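Local coordinates for excinuclease ABC, subunit A. (Deinococcus radiodurans, PDB 2VF7), which binds and probably hydrolyses ATP as a zinc-containing, DNA-binding ABC ATPase of the UvrA family, probably serving in recognition of damaged DNA during repair, at residues S117-M122 / A354-R359; L315-V320 / L371-S376; D361-L366 / Q386-A391; N511-L516 / K536-S541. The protein carries 1 engineered substitution. All blocks are in the same frame, centred on the assembly; numbering follows the deposited sequence.

Interaction 1. Residues S117-M122 / A354-R359; sequences SNLLRM and ADLVKR
Leu119 of helix 116-127 reaches across to Arg359 and Leu356 of helix 345-365, in an antiparallel helix pair whose short segments run at 163° to each other with their axes 10.8 Å apart. At that spacing the backbones stay well separated, and the gap is bridged by a few side chains. Leu119 does most of the bridging. Its CG stands anti to the carbonyl carbon, beside the backbone N (chi1 -55°). The side chain crosses that of Arg359 at about a right angle, and its CD1 methyl touches Arg359 CD at 3.6 Å while also lying over one face of the guanidinium. The same methyl comes within 4.0 Å of Asp355 OD2, so an apolar tip rests on an ion pair formed within the opposite helix. Lower down the leucine, CB meets Leu356 CD2 at 4.2 Å; the other branch, Leu356 CD1, reaches Leu120 CB at 4.3 Å, and Leu356 thus spreads its two methyls over two successive residues. Leu116 and Leu123, one turn to either side on helix 116-127, also touch Leu356, while Leu324 of helix 317-328 packs on it too. An alanine in place of Arg359 would probably leave the Asp355 carboxylate without its charged mate and open a gap beside the Leu119 methyl. The arginine grips the carboxylate side-on, both nitrogens converging on one oxygen: NH2 meets the syn lone pair of Asp355 OD1 at 3.1 Å, and NE approaches Asp355 OD1 from above the carboxylate plane at 3.3 Å.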
# COMPACT_ATOMS: atom_id res chain seq x y z
N SER A 117 -20.43 8.56 11.54
CA SER A 117 -19.86 9.22 12.71
C SER A 117 -19.16 10.51 12.35
O SER A 117 -19.23 11.48 13.11
CB SER A 117 -18.90 8.30 13.48
OG SER A 117 -19.60 7.18 14.00
N ASN A 118 -18.47 10.52 11.21
CA ASN A 118 -17.80 11.74 10.75
C ASN A 118 -18.81 12.85 10.49
O ASN A 118 -18.60 14.00 10.91
CB ASN A 118 -16.96 11.50 9.50
CG ASN A 118 -16.29 12.78 8.98
OD1 ASN A 118 -15.93 13.68 9.75
ND2 ASN A 118 -16.11 12.87 7.66
N LEU A 119 -19.91 12.51 9.83
CA LEU A 119 -20.88 13.49 9.39
C LEU A 119 -21.57 14.16 10.58
O LEU A 119 -21.93 15.36 10.51
CB LEU A 119 -21.89 12.88 8.43
CG LEU A 119 -21.40 12.16 7.16
CD1 LEU A 119 -22.58 11.67 6.35
CD2 LEU A 119 -20.47 13.03 6.29
N LEU A 120 -21.73 13.41 11.67
CA LEU A 120 -22.32 13.98 12.88
C LEU A 120 -21.30 14.68 13.79
O LEU A 120 -21.68 15.30 14.77
CB LEU A 120 -23.20 12.96 13.63
CG LEU A 120 -22.70 11.77 14.46
CD1 LEU A 120 -22.26 12.20 15.87
CD2 LEU A 120 -23.80 10.73 14.56
N ARG A 121 -20.01 14.60 13.45
CA ARG A 121 -19.02 15.48 14.10
C ARG A 121 -19.12 16.88 13.51
O ARG A 121 -18.95 17.89 14.21
CB ARG A 121 -17.59 14.96 13.92
CG ARG A 121 -17.27 13.69 14.69
CD ARG A 121 -15.83 13.26 14.46
NE ARG A 121 -15.66 11.84 14.72
CZ ARG A 121 -15.16 10.96 13.85
NH1 ARG A 121 -14.73 11.36 12.66
NH2 ARG A 121 -15.07 9.69 14.20
N MET A 122 -19.39 16.92 12.20
CA MET A 122 -19.62 18.17 11.48
C MET A 122 -20.97 18.77 11.81
O MET A 122 -21.16 19.98 11.67
CB MET A 122 -19.53 17.93 9.97
CG MET A 122 -18.20 17.44 9.47
SD MET A 122 -18.41 16.99 7.75
CE MET A 122 -16.96 15.98 7.45
N ALA A 354 -30.86 16.32 6.47
CA ALA A 354 -31.45 15.63 5.32
C ALA A 354 -30.45 14.67 4.67
O ALA A 354 -30.81 13.58 4.23
CB ALA A 354 -31.97 16.64 4.30
N ASP A 355 -29.19 15.11 4.62
CA ASP A 355 -28.09 14.32 4.07
C ASP A 355 -27.78 13.08 4.92
O ASP A 355 -27.46 12.02 4.39
CB ASP A 355 -26.85 15.22 3.95
CG ASP A 355 -25.58 14.46 3.67
OD1 ASP A 355 -25.48 13.85 2.59
OD2 ASP A 355 -24.68 14.50 4.54
N LEU A 356 -27.88 13.24 6.24
CA LEU A 356 -27.70 12.14 7.18
C LEU A 356 -28.87 11.16 7.16
O LEU A 356 -28.68 9.95 7.26
CB LEU A 356 -27.49 12.67 8.60
CG LEU A 356 -26.07 12.67 9.14
CD1 LEU A 356 -25.97 13.56 10.37
CD2 LEU A 356 -25.61 11.26 9.46
N VAL A 357 -30.08 11.68 7.04
CA VAL A 357 -31.28 10.85 7.10
C VAL A 357 -31.51 10.10 5.78
O VAL A 357 -32.19 9.07 5.75
CB VAL A 357 -32.52 11.68 7.55
CG1 VAL A 357 -33.16 12.37 6.37
CG2 VAL A 357 -33.53 10.81 8.28
N LYS A 358 -30.95 10.62 4.69
CA LYS A 358 -31.03 9.96 3.39
C LYS A 358 -30.16 8.71 3.42
O LYS A 358 -30.59 7.63 3.01
CB LYS A 358 -30.57 10.90 2.27
CG LYS A 358 -30.69 10.34 0.84
CD LYS A 358 -29.58 10.87 -0.08
CE LYS A 358 -28.19 10.34 0.34
NZ LYS A 358 -27.06 11.02 -0.36
N ARG A 359 -28.93 8.87 3.90
CA ARG A 359 -28.03 7.74 4.17
C ARG A 359 -28.66 6.73 5.11
O ARG A 359 -28.63 5.53 4.84
CB ARG A 359 -26.71 8.23 4.74
CG ARG A 359 -25.72 8.66 3.70
CD ARG A 359 -24.77 9.72 4.21
NE ARG A 359 -24.59 10.75 3.20
CZ ARG A 359 -23.56 10.82 2.35
NH1 ARG A 359 -22.59 9.92 2.39
NH2 ARG A 359 -23.51 11.81 1.46

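Interaction 2. Residues L315-V320 / L371-S376; sequences LPLARV and LGLDRS. With ADP (adenosine-5'-diphosphate), chain D.
Leu317 carries its CG anti to the carbonyl carbon (chi1 -51°), which sets that atom 3.2 Å from Leu371 O, and Val320 has CG2 anti to its own carbonyl carbon, where the methyl meets Leu373 CD2 at 3.9 Å. Leu373 CD2 is the shared point: it also lies 4.0 Å from Leu317 CD2 and close to the carbonyl oxygen of Leu315, so one methyl is lodged between the start of a helix and the loop leading into it. The other branch of Leu317, CD1, packs on Leu371 CB at 4.3 Å. Beside this apolar patch the backbones are tied by one hydrogen bond, from Leu317 N to Leu371 O at 2.9 Å. Pro316 occupies the N-cap position just before the helix, and its CA adds a C-H contact to the same oxygen, Leu371 O, at 3.3 Å. A type I turn from Gly372 to Arg375 then brings the chain round to the nucleotide. Arg375, bent at chi2, lays one guanidinium face over the adenine of ADP, with C5 above its centre, and Thr379 accepts a hydrogen bond from its NE. The contact thus joins the beginning of helix 317-328 to the loop linking helices 345-365 and 382-393; Leu360 and Leu364 of helix 345-365 pack on Leu317, and Leu388 of helix 382-393 on Leu371.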
# COMPACT_ATOMS: atom_id res chain seq x y z
N LEU A 315 -27.51 5.01 20.83
CA LEU A 315 -28.85 4.74 20.31
C LEU A 315 -28.86 3.95 19.01
O LEU A 315 -27.91 4.03 18.23
CB LEU A 315 -29.60 6.06 20.12
CG LEU A 315 -29.72 7.03 21.29
CD1 LEU A 315 -30.67 8.15 20.91
CD2 LEU A 315 -30.19 6.31 22.56
N PRO A 316 -29.93 3.18 18.77
CA PRO A 316 -30.04 2.49 17.49
C PRO A 316 -30.15 3.47 16.32
O PRO A 316 -30.65 4.58 16.49
CB PRO A 316 -31.35 1.69 17.62
CG PRO A 316 -31.60 1.59 19.06
CD PRO A 316 -31.07 2.86 19.64
N LEU A 317 -29.70 3.03 15.15
CA LEU A 317 -29.79 3.83 13.92
C LEU A 317 -31.21 4.33 13.61
O LEU A 317 -31.39 5.41 13.05
CB LEU A 317 -29.21 3.04 12.74
CG LEU A 317 -27.82 2.44 12.93
CD1 LEU A 317 -27.54 1.39 11.88
CD2 LEU A 317 -26.73 3.51 12.93
N ALA A 318 -32.21 3.53 13.98
CA ALA A 318 -33.62 3.87 13.79
C ALA A 318 -34.06 5.05 14.66
O ALA A 318 -34.87 5.88 14.24
CB ALA A 318 -34.50 2.66 14.07
N ARG A 319 -33.52 5.10 15.88
CA ARG A 319 -33.82 6.17 16.83
C ARG A 319 -33.14 7.47 16.43
O ARG A 319 -33.73 8.54 16.55
CB ARG A 319 -33.43 5.77 18.25
CG ARG A 319 -34.27 4.63 18.85
CD ARG A 319 -35.71 5.04 19.11
NE ARG A 319 -35.87 5.78 20.37
CZ ARG A 319 -36.97 6.44 20.72
NH1 ARG A 319 -38.02 6.49 19.91
NH2 ARG A 319 -37.01 7.07 21.89
N VAL A 320 -31.89 7.37 15.97
CA VAL A 320 -31.15 8.53 15.46
C VAL A 320 -31.87 9.12 14.24
O VAL A 320 -31.96 10.34 14.10
CB VAL A 320 -29.68 8.18 15.10
CG1 VAL A 320 -28.98 9.36 14.46
CG2 VAL A 320 -28.91 7.73 16.34
N LEU A 371 -29.07 -1.79 15.22
CA LEU A 371 -27.67 -1.63 15.61
C LEU A 371 -27.39 -0.22 16.11
O LEU A 371 -27.98 0.75 15.64
CB LEU A 371 -26.74 -1.95 14.42
CG LEU A 371 -26.71 -3.40 13.89
CD1 LEU A 371 -25.86 -3.54 12.63
CD2 LEU A 371 -26.24 -4.38 14.96
N GLY A 372 -26.47 -0.10 17.06
CA GLY A 372 -26.03 1.20 17.57
C GLY A 372 -24.72 1.59 16.92
O GLY A 372 -23.89 0.73 16.63
N LEU A 373 -24.49 2.88 16.70
CA LEU A 373 -23.27 3.27 15.99
C LEU A 373 -21.95 3.15 16.78
O LEU A 373 -20.87 3.31 16.21
CB LEU A 373 -23.42 4.61 15.23
CG LEU A 373 -24.08 5.92 15.67
CD1 LEU A 373 -23.92 6.91 14.55
CD2 LEU A 373 -25.56 5.77 15.99
N ASP A 374 -22.05 2.81 18.07
CA ASP A 374 -20.86 2.50 18.88
C ASP A 374 -20.51 1.00 18.89
O ASP A 374 -19.49 0.58 19.44
CB ASP A 374 -21.00 3.06 20.32
CG ASP A 374 -22.19 2.46 21.09
OD1 ASP A 374 -22.98 1.67 20.52
OD2 ASP A 374 -22.34 2.79 22.29
N ARG A 375 -21.36 0.20 18.25
CA ARG A 375 -21.24 -1.25 18.20
C ARG A 375 -20.01 -1.69 17.42
O ARG A 375 -19.80 -1.28 16.27
CB ARG A 375 -22.52 -1.84 17.58
CG ARG A 375 -22.48 -3.31 17.25
CD ARG A 375 -22.78 -4.16 18.46
NE ARG A 375 -22.82 -5.57 18.13
CZ ARG A 375 -23.94 -6.25 17.86
NH1 ARG A 375 -25.12 -5.65 17.89
NH2 ARG A 375 -23.87 -7.54 17.56
N SER A 376 -19.21 -2.53 18.08
CA SER A 376 -17.94 -3.04 17.57
C SER A 376 -18.13 -4.04 16.45
O SER A 376 -18.99 -4.92 16.55
CB SER A 376 -17.15 -3.70 18.70
OG SER A 376 -16.00 -2.94 19.04
PB ADP D . -30.50 -11.80 16.36
O1B ADP D . -30.03 -11.20 15.07
O2B ADP D . -29.59 -12.82 16.98
O3B ADP D . -31.93 -12.24 16.26
PA ADP D . -29.41 -10.35 18.62
O1A ADP D . -28.19 -9.66 18.09
O2A ADP D . -29.28 -11.59 19.44
O3A ADP D . -30.49 -10.59 17.45
O5' ADP D . -30.08 -9.25 19.60
C5' ADP D . -30.84 -8.16 19.09
C4' ADP D . -30.63 -6.87 19.86
O4' ADP D . -29.55 -6.98 20.79
C3' ADP D . -30.23 -5.79 18.87
O3' ADP D . -30.84 -4.56 19.24
C2' ADP D . -28.72 -5.71 19.00
O2' ADP D . -28.18 -4.44 18.61
C1' ADP D . -28.51 -6.04 20.47
N9 ADP D . -27.16 -6.63 20.67
C8 ADP D . -26.80 -7.91 20.41
N7 ADP D . -25.50 -8.14 20.72
C5 ADP D . -25.01 -6.97 21.18
C6 ADP D . -23.69 -6.49 21.67
N6 ADP D . -22.63 -7.34 21.73
N1 ADP D . -23.58 -5.20 22.06
C2 ADP D . -24.63 -4.34 22.00
N3 ADP D . -25.85 -4.70 21.56
C4 ADP D . -26.10 -5.98 21.15

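Interaction 3. Residues D361-L366 / Q386-A391; sequences DVLLHL and QRLRLA
Ala391 offers a small knob that Val362, Leu363 and Leu366 surround from the other helix. Its CB lies 3.6 Å from Leu363 CD1, 3.8 Å from Val362 CG1 and 3.9 Å from Leu366 CD1, three methyls forming a shallow hollow round one carbon. The lack of bulk at Ala391 lets the backbones come close, with Leu363 CA and Ala391 CA 5.7 Å apart. Val362 holds CG1 anti to its backbone N (chi1 167°), and that methyl also rests on Ala391 O at 3.5 Å. Leu363 projects its CD1 into the angle between Ala391 and Leu388: the two leucine side chains cross at about a right angle, and Leu363 CD1 meets Leu388 CD2 at 3.7 Å. This is antiparallel helix packing, the short segments of helices 345-365 and 382-393 being turned 143° to each other. Helix 382-393 begins within a Leu-Ser-Pro-Gly-Glu sequence that resembles the ABC signature motif, Pro-Gly-Glu forming its first turn, and the end of helix 345-365 packs on it a few residues later. Beyond the alanine, Leu366 fills the groove beside Arg387, its CD1 close to the Arg387 carbonyl and its CD2 lying 4.1 Å from Arg387 CG. The guanidinium of Arg387 continues toward Pro408 and Ala410, whose carbonyl oxygens accept weak hydrogen bonds from it. Ala423 of helix 417-428 packs against Leu366, and Tyr395 and Thr114 touch Leu363.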
# COMPACT_ATOMS: atom_id res chain seq x y z
N ASP A 361 -31.73 5.97 5.72
CA ASP A 361 -32.85 5.23 5.12
C ASP A 361 -32.40 3.96 4.41
O ASP A 361 -33.08 2.93 4.48
CB ASP A 361 -33.68 6.12 4.17
CG ASP A 361 -34.92 6.73 4.84
OD1 ASP A 361 -35.38 6.23 5.90
OD2 ASP A 361 -35.47 7.71 4.30
N VAL A 362 -31.25 4.04 3.75
CA VAL A 362 -30.62 2.89 3.09
C VAL A 362 -30.35 1.73 4.07
O VAL A 362 -30.69 0.58 3.79
CB VAL A 362 -29.31 3.32 2.36
CG1 VAL A 362 -28.47 2.11 1.95
CG2 VAL A 362 -29.62 4.19 1.15
N LEU A 363 -29.74 2.06 5.21
CA LEU A 363 -29.44 1.12 6.30
C LEU A 363 -30.71 0.55 6.93
O LEU A 363 -30.81 -0.65 7.19
CB LEU A 363 -28.62 1.82 7.40
CG LEU A 363 -27.14 2.25 7.28
CD1 LEU A 363 -26.22 1.04 7.13
CD2 LEU A 363 -26.87 3.26 6.18
N LEU A 364 -31.67 1.44 7.17
CA LEU A 364 -32.93 1.11 7.82
C LEU A 364 -33.76 0.17 6.95
O LEU A 364 -34.40 -0.76 7.46
CB LEU A 364 -33.71 2.40 8.10
CG LEU A 364 -33.43 3.22 9.37
CD1 LEU A 364 -34.62 3.14 10.34
CD2 LEU A 364 -32.12 2.85 10.07
N HIS A 365 -33.74 0.43 5.64
CA HIS A 365 -34.47 -0.38 4.66
C HIS A 365 -33.85 -1.77 4.51
O HIS A 365 -34.53 -2.72 4.12
CB HIS A 365 -34.55 0.36 3.32
CG HIS A 365 -35.61 1.44 3.29
ND1 HIS A 365 -36.24 1.91 4.42
CD2 HIS A 365 -36.11 2.15 2.25
CE1 HIS A 365 -37.11 2.84 4.08
NE2 HIS A 365 -37.06 3.01 2.77
N LEU A 366 -32.56 -1.89 4.85
CA LEU A 366 -31.87 -3.20 4.90
C LEU A 366 -32.04 -3.91 6.22
O LEU A 366 -31.34 -4.90 6.49
CB LEU A 366 -30.38 -3.07 4.54
CG LEU A 366 -30.02 -3.47 3.12
CD1 LEU A 366 -28.71 -2.85 2.68
CD2 LEU A 366 -29.97 -4.97 2.98
N GLN A 386 -21.59 -7.63 6.25
CA GLN A 386 -21.58 -7.65 4.80
C GLN A 386 -22.75 -6.85 4.29
O GLN A 386 -22.68 -6.32 3.19
CB GLN A 386 -21.61 -9.08 4.25
CG GLN A 386 -21.22 -9.17 2.77
CD GLN A 386 -21.21 -10.57 2.24
OE1 GLN A 386 -20.88 -10.79 1.09
NE2 GLN A 386 -21.57 -11.54 3.07
N ARG A 387 -23.80 -6.75 5.11
CA ARG A 387 -25.00 -5.97 4.82
C ARG A 387 -24.79 -4.50 5.11
O ARG A 387 -25.33 -3.65 4.40
CB ARG A 387 -26.21 -6.51 5.61
CG ARG A 387 -27.20 -7.34 4.80
CD ARG A 387 -28.31 -7.98 5.63
NE ARG A 387 -27.97 -9.33 6.07
CZ ARG A 387 -28.10 -9.79 7.32
NH1 ARG A 387 -28.58 -9.03 8.29
NH2 ARG A 387 -27.75 -11.04 7.59
N LEU A 388 -24.03 -4.19 6.15
CA LEU A 388 -23.60 -2.82 6.43
C LEU A 388 -22.57 -2.30 5.42
O LEU A 388 -22.28 -1.11 5.39
CB LEU A 388 -22.93 -2.75 7.79
CG LEU A 388 -23.73 -2.77 9.08
CD1 LEU A 388 -22.73 -2.90 10.23
CD2 LEU A 388 -24.61 -1.52 9.25
N ARG A 389 -21.98 -3.21 4.66
CA ARG A 389 -20.98 -2.83 3.67
C ARG A 389 -21.65 -2.62 2.32
O ARG A 389 -21.26 -1.76 1.53
CB ARG A 389 -19.88 -3.86 3.60
CG ARG A 389 -18.56 -3.23 3.28
CD ARG A 389 -17.46 -3.59 4.26
NE ARG A 389 -16.49 -4.54 3.71
CZ ARG A 389 -15.63 -4.28 2.71
NH1 ARG A 389 -15.61 -3.10 2.09
NH2 ARG A 389 -14.78 -5.23 2.33
N LEU A 390 -22.69 -3.42 2.09
CA LEU A 390 -23.60 -3.27 0.98
C LEU A 390 -24.28 -1.89 1.03
O LEU A 390 -24.30 -1.16 0.03
CB LEU A 390 -24.63 -4.39 1.05
CG LEU A 390 -25.44 -4.65 -0.22
CD1 LEU A 390 -24.51 -4.99 -1.35
CD2 LEU A 390 -26.49 -5.75 -0.04
N ALA A 391 -24.83 -1.54 2.19
CA ALA A 391 -25.53 -0.28 2.39
C ALA A 391 -24.61 0.89 2.10
O ALA A 391 -25.02 1.85 1.43
CB ALA A 391 -26.08 -0.20 3.78

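Interaction 4. Residues N511-L516 / K536-S541; sequences NNLDNL and KSTLVS. With ADP (adenosine-5'-diphosphate), chain D.
Thr538 and Leu513 have the most surface buried in this contact, and they meet methyl to methyl, Thr538 CG2 lying 4.2 Å from Leu513 CD1. The same threonine methyl supports the amide of Asn511, whose ND2 is 3.5 Å from Thr538 CG2 and which lies beside the adenine and ribose of ADP. With CG2 anti to the backbone N, the threonine hydroxyl OG1 stands beside that N and is turned to the alpha-phosphate oxygen O2A of ADP. Leu539 completes the apolar side, its CB 4.3 Å from Leu513 CD1 and its CD1 4.1 Å from Leu516 CD2. Helix 536-551 is the helix of the P-loop (Walker A motif), and Lys536 in it donates from NZ to ADP O3B at 2.8 Å and to Gly530 O. A methionine in place of Lys536 would probably leave the charge of the beta-phosphate without this partner and the Gly530 carbonyl without its donor. The helix start is lodged between the segment 511-516 on one side and the core sheet on the other, with Val540 packing on strands 525-529 and 785-789, while Leu505 and Val508 of strand 502-510 close over Leu539 and Leu513.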
# COMPACT_ATOMS: atom_id res chain seq x y z
N ASN A 511 -29.52 -6.88 26.67
CA ASN A 511 -29.79 -6.10 25.46
C ASN A 511 -31.26 -5.72 25.34
O ASN A 511 -31.74 -4.90 26.12
CB ASN A 511 -29.30 -6.85 24.21
CG ASN A 511 -27.83 -7.16 24.26
OD1 ASN A 511 -27.09 -6.58 25.04
ND2 ASN A 511 -27.39 -8.08 23.40
N ASN A 512 -31.97 -6.33 24.39
CA ASN A 512 -33.41 -6.03 24.18
C ASN A 512 -34.44 -6.95 24.88
O ASN A 512 -35.65 -6.79 24.69
CB ASN A 512 -33.73 -5.87 22.68
CG ASN A 512 -33.80 -7.19 21.94
OD1 ASN A 512 -33.08 -8.14 22.24
ND2 ASN A 512 -34.66 -7.24 20.93
N LEU A 513 -33.95 -7.87 25.70
CA LEU A 513 -34.80 -8.74 26.51
C LEU A 513 -34.88 -8.17 27.93
O LEU A 513 -33.86 -8.03 28.59
CB LEU A 513 -34.24 -10.16 26.56
CG LEU A 513 -33.55 -10.80 25.34
CD1 LEU A 513 -33.00 -12.15 25.72
CD2 LEU A 513 -34.48 -10.94 24.14
N ASP A 514 -36.09 -7.83 28.37
CA ASP A 514 -36.36 -7.47 29.76
C ASP A 514 -36.48 -8.80 30.50
O ASP A 514 -35.86 -9.78 30.07
CB ASP A 514 -37.64 -6.63 29.88
CG ASP A 514 -37.56 -5.56 30.98
OD1 ASP A 514 -38.60 -5.23 31.60
OD2 ASP A 514 -36.44 -5.03 31.22
N ASN A 515 -37.24 -8.87 31.58
CA ASN A 515 -37.38 -10.13 32.31
C ASN A 515 -38.28 -11.16 31.60
O ASN A 515 -39.46 -11.33 31.93
CB ASN A 515 -37.74 -9.94 33.80
CG ASN A 515 -38.76 -8.82 34.06
OD1 ASN A 515 -38.88 -7.86 33.28
ND2 ASN A 515 -39.47 -8.92 35.18
N LEU A 516 -37.68 -11.82 30.61
CA LEU A 516 -38.32 -12.81 29.75
C LEU A 516 -38.13 -14.23 30.29
O LEU A 516 -37.02 -14.62 30.61
CB LEU A 516 -37.73 -12.73 28.33
CG LEU A 516 -38.00 -13.87 27.35
CD1 LEU A 516 -39.40 -13.77 26.77
CD2 LEU A 516 -36.96 -13.90 26.24
N LYS A 536 -32.65 -13.92 19.34
CA LYS A 536 -32.33 -15.35 19.33
C LYS A 536 -30.91 -15.64 19.81
O LYS A 536 -30.68 -16.42 20.74
CB LYS A 536 -32.46 -15.89 17.89
CG LYS A 536 -33.53 -15.22 17.06
CD LYS A 536 -33.60 -15.88 15.71
CE LYS A 536 -32.46 -15.46 14.79
NZ LYS A 536 -32.68 -14.07 14.31
N SER A 537 -29.96 -15.00 19.14
CA SER A 537 -28.57 -15.02 19.54
C SER A 537 -28.35 -14.53 20.98
O SER A 537 -27.54 -15.10 21.71
CB SER A 537 -27.74 -14.27 18.49
OG SER A 537 -26.61 -13.63 19.05
N THR A 538 -29.09 -13.49 21.38
CA THR A 538 -29.03 -12.95 22.74
C THR A 538 -29.61 -13.92 23.77
O THR A 538 -29.11 -14.02 24.88
CB THR A 538 -29.76 -11.58 22.86
OG1 THR A 538 -29.41 -10.75 21.74
CG2 THR A 538 -29.35 -10.85 24.11
N LEU A 539 -30.68 -14.64 23.39
CA LEU A 539 -31.28 -15.66 24.25
C LEU A 539 -30.46 -16.95 24.31
O LEU A 539 -30.17 -17.45 25.40
CB LEU A 539 -32.70 -15.99 23.78
CG LEU A 539 -33.52 -17.04 24.55
CD1 LEU A 539 -33.91 -16.56 25.94
CD2 LEU A 539 -34.75 -17.42 23.76
N VAL A 540 -30.07 -17.48 23.14
CA VAL A 540 -29.53 -18.84 23.04
C VAL A 540 -28.02 -18.88 23.22
O VAL A 540 -27.53 -19.57 24.10
CB VAL A 540 -29.92 -19.50 21.69
CG1 VAL A 540 -29.32 -20.90 21.58
CG2 VAL A 540 -31.44 -19.54 21.52
N SER A 541 -27.30 -18.15 22.37
CA SER A 541 -25.84 -18.14 22.42
C SER A 541 -25.30 -17.40 23.63
O SER A 541 -24.40 -17.90 24.32
CB SER A 541 -25.26 -17.57 21.12
OG SER A 541 -25.59 -18.41 20.04
PB ADP D . -30.50 -11.80 16.36
O1B ADP D . -30.03 -11.20 15.07
O2B ADP D . -29.59 -12.82 16.98
O3B ADP D . -31.93 -12.24 16.26
PA ADP D . -29.41 -10.35 18.62
O1A ADP D . -28.19 -9.66 18.09
O2A ADP D . -29.28 -11.59 19.44
O3A ADP D . -30.49 -10.59 17.45
O5' ADP D . -30.08 -9.25 19.60
C5' ADP D . -30.84 -8.16 19.09
C4' ADP D . -30.63 -6.87 19.86
O4' ADP D . -29.55 -6.98 20.79
C3' ADP D . -30.23 -5.79 18.87
O3' ADP D . -30.84 -4.56 19.24
C2' ADP D . -28.72 -5.71 19.00
O2' ADP D . -28.18 -4.44 18.61
C1' ADP D . -28.51 -6.04 20.47
N9 ADP D . -27.16 -6.63 20.67
C8 ADP D . -26.80 -7.91 20.41
N7 ADP D . -25.50 -8.14 20.72
C5 ADP D . -25.01 -6.97 21.18
C6 ADP D . -23.69 -6.49 21.67
N6 ADP D . -22.63 -7.34 21.73
N1 ADP D . -23.58 -5.20 22.06
C2 ADP D . -24.63 -4.34 22.00
N3 ADP D . -25.85 -4.70 21.56
C4 ADP D . -26.10 -5.98 21.15

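In the fold
Interactions 1, 2 and 3 form a cluster, with centres 13 to 15 Å apart, around helix 345-365, which supplies one segment each to interactions 1 and 3. Interaction 2 crosses both along the chain and touches both, through Leu373 on Leu120 and through Leu371 on Leu388. Interaction 4 follows them all in sequence, within the second nucleotide-binding half. Its centre is about 18 Å from that of interaction 2, their nearest atoms about 6 Å apart, yet both touch the same ADP: Arg375 at the adenine, the Walker A residues at the phosphates. The nucleotide therefore bridges the helical cluster and the P-loop, consistent with composite ATP sites in ABC proteins.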